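Local structure of RagA protein (Porphyromonas gingivalis, 6SLN) at residues P343-N354 with N368-A379. The protein is an outer-membrane beta-barrel of the TonB-dependent receptor family and probably imports substrates across the outer membrane of this bacterium. Numbering follows the deposited sequence.
With C8E ((hydroxyethyloxy)tri(ethyloxy)octane), chain J; C8E ((hydroxyethyloxy)tri(ethyloxy)octane), chain I.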
loop_
_atom_site.group_PDB
_atom_site.type_symbol
_atom_site.label_atom_id
_atom_site.label_comp_id
_atom_site.label_asym_id
_atom_site.label_seq_id
_atom_site.Cartn_x
_atom_site.Cartn_y
_atom_site.Cartn_z
ATOM N N PRO A 343 -16.041 16.022 -10.864
ATOM C CA PRO A 343 -16.444 14.711 -11.372
ATOM C C PRO A 343 -16.967 13.835 -10.263
ATOM O O PRO A 343 -16.419 13.804 -9.158
ATOM C CB PRO A 343 -15.150 14.150 -11.954
ATOM C CG PRO A 343 -14.370 15.381 -12.295
ATOM C CD PRO A 343 -14.628 16.293 -11.148
ATOM N N ALA A 344 -18.063 13.147 -10.560
ATOM C CA ALA A 344 -18.630 12.185 -9.631
ATOM C C ALA A 344 -19.471 11.218 -10.441
ATOM O O ALA A 344 -20.073 11.592 -11.448
ATOM C CB ALA A 344 -19.460 12.855 -8.528
ATOM N N ASN A 345 -19.491 9.967 -10.002
ATOM C CA ASN A 345 -20.214 8.975 -10.768
ATOM C C ASN A 345 -20.239 7.668 -9.993
ATOM O O ASN A 345 -19.455 7.444 -9.062
ATOM C CB ASN A 345 -19.582 8.753 -12.138
ATOM C CG ASN A 345 -18.097 8.593 -12.053
ATOM O OD1 ASN A 345 -17.607 7.521 -11.742
ATOM N ND2 ASN A 345 -17.364 9.674 -12.302
ATOM N N PHE A 346 -21.157 6.810 -10.406
ATOM C CA PHE A 346 -21.257 5.448 -9.931
ATOM C C PHE A 346 -21.428 4.596 -11.172
ATOM O O PHE A 346 -22.447 4.708 -11.863
ATOM C CB PHE A 346 -22.439 5.283 -8.985
ATOM C CG PHE A 346 -22.423 4.005 -8.215
ATOM C CD1 PHE A 346 -22.853 2.829 -8.793
ATOM C CD2 PHE A 346 -21.981 3.983 -6.916
ATOM C CE1 PHE A 346 -22.842 1.662 -8.088
ATOM C CE2 PHE A 346 -21.973 2.824 -6.214
ATOM C CZ PHE A 346 -22.407 1.660 -6.799
ATOM N N LYS A 347 -20.422 3.781 -11.474
ATOM C CA LYS A 347 -20.524 2.772 -12.517
ATOM C C LYS A 347 -20.497 1.394 -11.867
ATOM O O LYS A 347 -19.744 1.163 -10.916
ATOM C CB LYS A 347 -19.388 2.895 -13.551
ATOM C CG LYS A 347 -18.849 4.311 -13.756
ATOM C CD LYS A 347 -18.023 4.419 -15.047
ATOM C CE LYS A 347 -17.427 5.820 -15.224
ATOM N NZ LYS A 347 -16.255 6.040 -14.325
ATOM N N ARG A 348 -21.322 0.481 -12.366
ATOM C CA ARG A 348 -21.257 -0.898 -11.907
ATOM C C ARG A 348 -21.477 -1.847 -13.077
ATOM O O ARG A 348 -22.219 -1.537 -14.014
ATOM C CB ARG A 348 -22.276 -1.172 -10.780
ATOM C CG ARG A 348 -23.652 -1.642 -11.244
ATOM C CD ARG A 348 -24.437 -2.282 -10.097
ATOM N NE ARG A 348 -25.414 -1.366 -9.520
ATOM C CZ ARG A 348 -26.567 -1.031 -10.091
ATOM N NH1 ARG A 348 -26.914 -1.532 -11.265
ATOM N NH2 ARG A 348 -27.379 -0.185 -9.484
ATOM N N TYR A 349 -20.782 -2.983 -13.025
ATOM C CA TYR A 349 -21.004 -4.136 -13.894
ATOM C C TYR A 349 -21.415 -5.297 -12.994
ATOM O O TYR A 349 -20.602 -5.790 -12.205
ATOM C CB TYR A 349 -19.747 -4.490 -14.685
ATOM C CG TYR A 349 -19.156 -3.348 -15.482
ATOM C CD1 TYR A 349 -18.443 -2.337 -14.855
ATOM C CD2 TYR A 349 -19.297 -3.287 -16.865
ATOM C CE1 TYR A 349 -17.899 -1.295 -15.576
ATOM C CE2 TYR A 349 -18.751 -2.249 -17.589
ATOM C CZ TYR A 349 -18.053 -1.256 -16.938
ATOM O OH TYR A 349 -17.501 -0.211 -17.640
ATOM N N SER A 350 -22.667 -5.737 -13.113
ATOM C CA SER A 350 -23.248 -6.695 -12.185
ATOM C C SER A 350 -23.274 -8.096 -12.771
ATOM O O SER A 350 -23.489 -8.291 -13.967
ATOM C CB SER A 350 -24.685 -6.319 -11.819
ATOM O OG SER A 350 -24.866 -4.925 -11.736
ATOM N N GLY A 351 -23.098 -9.072 -11.899
ATOM C CA GLY A 351 -23.482 -10.428 -12.216
ATOM C C GLY A 351 -24.218 -11.038 -11.041
ATOM O O GLY A 351 -23.864 -10.796 -9.878
ATOM N N ARG A 352 -25.256 -11.819 -11.319
ATOM C CA ARG A 352 -25.933 -12.550 -10.265
ATOM C C ARG A 352 -26.345 -13.914 -10.785
ATOM O O ARG A 352 -26.902 -14.025 -11.881
ATOM C CB ARG A 352 -27.167 -11.800 -9.757
ATOM C CG ARG A 352 -28.235 -12.748 -9.179
ATOM C CD ARG A 352 -29.425 -12.013 -8.601
ATOM N NE ARG A 352 -29.012 -11.044 -7.592
ATOM C CZ ARG A 352 -28.562 -11.372 -6.386
ATOM N NH1 ARG A 352 -28.483 -12.656 -6.034
ATOM N NH2 ARG A 352 -28.197 -10.419 -5.530
ATOM N N LEU A 353 -26.083 -14.946 -9.992
ATOM C CA LEU A 353 -26.620 -16.279 -10.236
ATOM C C LEU A 353 -27.353 -16.712 -8.973
ATOM O O LEU A 353 -26.732 -16.883 -7.919
ATOM C CB LEU A 353 -25.521 -17.278 -10.609
ATOM C CG LEU A 353 -26.088 -18.668 -10.884
ATOM C CD1 LEU A 353 -27.170 -18.588 -11.955
ATOM C CD2 LEU A 353 -25.011 -19.666 -11.283
ATOM N N ASN A 354 -28.671 -16.853 -9.076
ATOM C CA ASN A 354 -29.501 -17.374 -8.003
ATOM C C ASN A 354 -29.893 -18.803 -8.345
ATOM O O ASN A 354 -30.298 -19.091 -9.474
ATOM C CB ASN A 354 -30.755 -16.522 -7.815
ATOM C CG ASN A 354 -30.534 -15.329 -6.906
ATOM O OD1 ASN A 354 -29.407 -14.998 -6.536
ATOM N ND2 ASN A 354 -31.621 -14.664 -6.556
ATOM N N ASN A 368 -27.200 -17.755 -3.544
ATOM C CA ASN A 368 -27.694 -16.490 -4.076
ATOM C C ASN A 368 -26.515 -15.598 -4.426
ATOM O O ASN A 368 -26.362 -14.502 -3.875
ATOM C CB ASN A 368 -28.634 -15.797 -3.079
ATOM C CG ASN A 368 -29.944 -16.564 -2.860
ATOM O OD1 ASN A 368 -30.814 -16.601 -3.731
ATOM N ND2 ASN A 368 -30.081 -17.180 -1.689
ATOM N N LEU A 369 -25.695 -16.050 -5.367
ATOM C CA LEU A 369 -24.416 -15.409 -5.641
ATOM C C LEU A 369 -24.552 -14.084 -6.390
ATOM O O LEU A 369 -25.394 -13.933 -7.279
ATOM C CB LEU A 369 -23.532 -16.356 -6.439
ATOM C CG LEU A 369 -23.487 -17.718 -5.773
ATOM C CD1 LEU A 369 -23.015 -18.833 -6.726
ATOM C CD2 LEU A 369 -22.637 -17.600 -4.531
ATOM N N SER A 370 -23.704 -13.124 -6.034
ATOM C CA SER A 370 -23.700 -11.820 -6.680
ATOM C C SER A 370 -22.287 -11.252 -6.680
ATOM O O SER A 370 -21.460 -11.584 -5.831
ATOM C CB SER A 370 -24.662 -10.840 -5.991
ATOM O OG SER A 370 -24.250 -10.567 -4.663
ATOM N N GLY A 371 -22.024 -10.373 -7.640
ATOM C CA GLY A 371 -20.722 -9.740 -7.712
ATOM C C GLY A 371 -20.781 -8.526 -8.609
ATOM O O GLY A 371 -21.744 -8.317 -9.353
ATOM N N ALA A 372 -19.717 -7.735 -8.547
ATOM C CA ALA A 372 -19.721 -6.471 -9.256
ATOM C C ALA A 372 -18.309 -5.939 -9.396
ATOM O O ALA A 372 -17.464 -6.148 -8.517
ATOM C CB ALA A 372 -20.585 -5.436 -8.524
ATOM N N ILE A 373 -18.066 -5.263 -10.517
ATOM C CA ILE A 373 -16.966 -4.320 -10.643
ATOM C C ILE A 373 -17.583 -2.928 -10.601
ATOM O O ILE A 373 -18.493 -2.622 -11.377
ATOM C CB ILE A 373 -16.160 -4.554 -11.927
ATOM C CG1 ILE A 373 -15.479 -5.926 -11.891
ATOM C CG2 ILE A 373 -15.111 -3.465 -12.097
ATOM C CD1 ILE A 373 -14.575 -6.178 -13.101
ATOM N N ALA A 374 -17.124 -2.097 -9.679
ATOM C CA ALA A 374 -17.784 -0.838 -9.396
ATOM C C ALA A 374 -16.766 0.291 -9.386
ATOM O O ALA A 374 -15.636 0.114 -8.920
ATOM C CB ALA A 374 -18.535 -0.911 -8.055
ATOM N N ASN A 375 -17.176 1.453 -9.909
ATOM C CA ASN A 375 -16.351 2.659 -9.938
ATOM C C ASN A 375 -17.117 3.768 -9.223
ATOM O O ASN A 375 -18.183 4.194 -9.685
ATOM C CB ASN A 375 -16.006 3.051 -11.372
ATOM C CG ASN A 375 -15.308 1.930 -12.134
ATOM O OD1 ASN A 375 -14.289 1.403 -11.683
ATOM N ND2 ASN A 375 -15.852 1.562 -13.293
ATOM N N ARG A 376 -16.589 4.208 -8.084
ATOM C CA ARG A 376 -17.175 5.268 -7.275
ATOM C C ARG A 376 -16.252 6.469 -7.326
ATOM O O ARG A 376 -15.051 6.331 -7.067
ATOM C CB ARG A 376 -17.341 4.854 -5.808
ATOM C CG ARG A 376 -18.657 4.241 -5.434
ATOM C CD ARG A 376 -18.740 4.034 -3.922
ATOM N NE ARG A 376 -19.873 3.171 -3.583
ATOM C CZ ARG A 376 -19.868 1.839 -3.692
ATOM N NH1 ARG A 376 -18.783 1.197 -4.118
ATOM N NH2 ARG A 376 -20.950 1.144 -3.369
ATOM N N ARG A 377 -16.809 7.633 -7.658
ATOM C CA ARG A 377 -16.155 8.900 -7.399
ATOM C C ARG A 377 -17.158 9.868 -6.795
ATOM O O ARG A 377 -18.350 9.848 -7.118
ATOM C CB ARG A 377 -15.531 9.542 -8.651
ATOM C CG ARG A 377 -14.262 10.304 -8.277
ATOM C CD ARG A 377 -13.924 11.480 -9.166
ATOM N NE ARG A 377 -13.531 11.078 -10.511
ATOM C CZ ARG A 377 -12.528 11.627 -11.195
ATOM N NH1 ARG A 377 -11.783 12.600 -10.658
ATOM N NH2 ARG A 377 -12.267 11.198 -12.423
ATOM N N SER A 378 -16.643 10.735 -5.931
ATOM C CA SER A 378 -17.444 11.702 -5.205
ATOM C C SER A 378 -16.834 13.075 -5.351
ATOM O O SER A 378 -15.607 13.226 -5.406
ATOM C CB SER A 378 -17.535 11.341 -3.745
ATOM O OG SER A 378 -18.172 10.090 -3.657
ATOM N N ALA A 379 -17.709 14.065 -5.447
ATOM C CA ALA A 379 -17.293 15.453 -5.481
ATOM C C ALA A 379 -17.133 15.884 -4.032
ATOM O O ALA A 379 -18.102 15.886 -3.263
ATOM C CB ALA A 379 -18.316 16.300 -6.230
HETATM C C1 C8E J . -24.661 -15.735 -16.132
HETATM C C2 C8E J . -23.565 -15.024 -15.332
HETATM C C3 C8E J . -23.698 -15.142 -13.798
HETATM C C4 C8E J . -22.593 -14.346 -13.076
HETATM C C5 C8E J . -22.712 -14.315 -11.551
HETATM C C6 C8E J . -21.391 -13.984 -10.846
HETATM C C7 C8E J . -21.602 -13.719 -9.352
HETATM C C8 C8E J . -20.318 -13.339 -8.607
HETATM O O9 C8E J . -19.854 -14.428 -7.824
HETATM C C10 C8E J . -18.535 -14.270 -7.316
HETATM C C11 C8E J . -17.640 -15.452 -7.709
HETATM O O12 C8E J . -17.486 -16.440 -6.707
HETATM C C13 C8E J . -17.758 -17.752 -7.186
HETATM C C14 C8E J . -17.842 -18.794 -6.059
HETATM O O15 C8E J . -18.966 -19.644 -6.201
HETATM C C16 C8E J . -19.543 -20.091 -4.981
HETATM C C17 C8E J . -19.977 -21.555 -5.103
HETATM O O18 C8E J . -20.478 -22.079 -3.882
HETATM C C19 C8E J . -21.848 -22.439 -3.898
HETATM C C20 C8E J . -22.091 -23.790 -3.211
HETATM O O21 C8E J . -23.313 -23.796 -2.483
HETATM C C1 C8E I . -22.036 -6.193 -18.617
HETATM C C2 C8E I . -21.236 -7.479 -18.401
HETATM C C3 C8E I . -21.437 -8.096 -17.012
HETATM C C4 C8E I . -20.136 -8.686 -16.439
HETATM C C5 C8E I . -20.088 -8.615 -14.907
HETATM C C6 C8E I . -19.423 -9.810 -14.212
HETATM C C7 C8E I . -19.186 -9.533 -12.720
HETATM C C8 C8E I . -17.912 -10.215 -12.200
HETATM O O9 C8E I . -17.391 -9.558 -11.055
HETATM C C10 C8E I . -17.069 -10.415 -9.970
HETATM C C11 C8E I . -16.028 -9.761 -9.049
HETATM O O12 C8E I . -15.578 -10.641 -8.026
HETATM C C13 C8E I . -14.332 -10.291 -7.431
HETATM C C14 C8E I . -14.329 -10.710 -5.950
HETATM O O15 C8E I . -13.061 -10.826 -5.323
HETATM C C16 C8E I . -12.781 -12.160 -4.911
HETATM C C17 C8E I . -13.959 -12.877 -4.218
HETATM O O18 C8E I . -13.775 -14.291 -4.097
HETATM C C19 C8E I . -14.699 -14.941 -3.235
HETATM C C20 C8E I . -14.189 -16.327 -2.825
HETATM O O21 C8E I . -15.159 -17.126 -2.166
HETATM O O HOH W 1 -14.454 14.903 -8.000
#
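Phe346 meets the guanidinium of Arg376 with its ring edge: Phe346 CE2 sits over one face of that flat group, 3.4 Å from Arg376 CZ, with the two planes 89° apart. Phe346 has CG anti to its backbone N (chi1 -167°), which brings the ring beside the extended arginine chain; the two run side by side, and helix 169-173 touches both. Pro343 offers its CB, 3.7 Å above the centre of the Arg377 guanidinium, an apolar lid suited to a face that cannot donate hydrogen bonds. The Arg352 guanidinium has Ser370 CB over one face and, at its edge, Asn354 OD1, bonded to NH1 at 2.6 Å. Ser370 is small enough to lie beneath it, its OG bonding Asn443 instead. At the Tyr349 ring edge, in its plane, lies Ile373 O, 3.5 Å from CD1.

These neighbours belong to an antiparallel hairpin, strands 345-360 and 363-377, in the wall of the transmembrane barrel characteristic of TonB-dependent receptors. Alternation sends Phe346, Arg348, Arg352 and Ser370 toward the plug-filled interior, where Arg348 NE bonds Ala173 O, while Tyr349, Leu353, Leu369 and Ile373 face outward. There Leu353 packs on Leu369 of the second subunit, another copy of this protein, and Leu369 on its Leu353. Gly351 and Gly371, a hydrogen-bonded pair (Gly351 N to Gly371 O, 3.0 Å), let the octyl tail of the (hydroxyethyloxy)tri(ethyloxy)octane of chain J lie against the backbone, its C8 3.5 Å from Ser370 C.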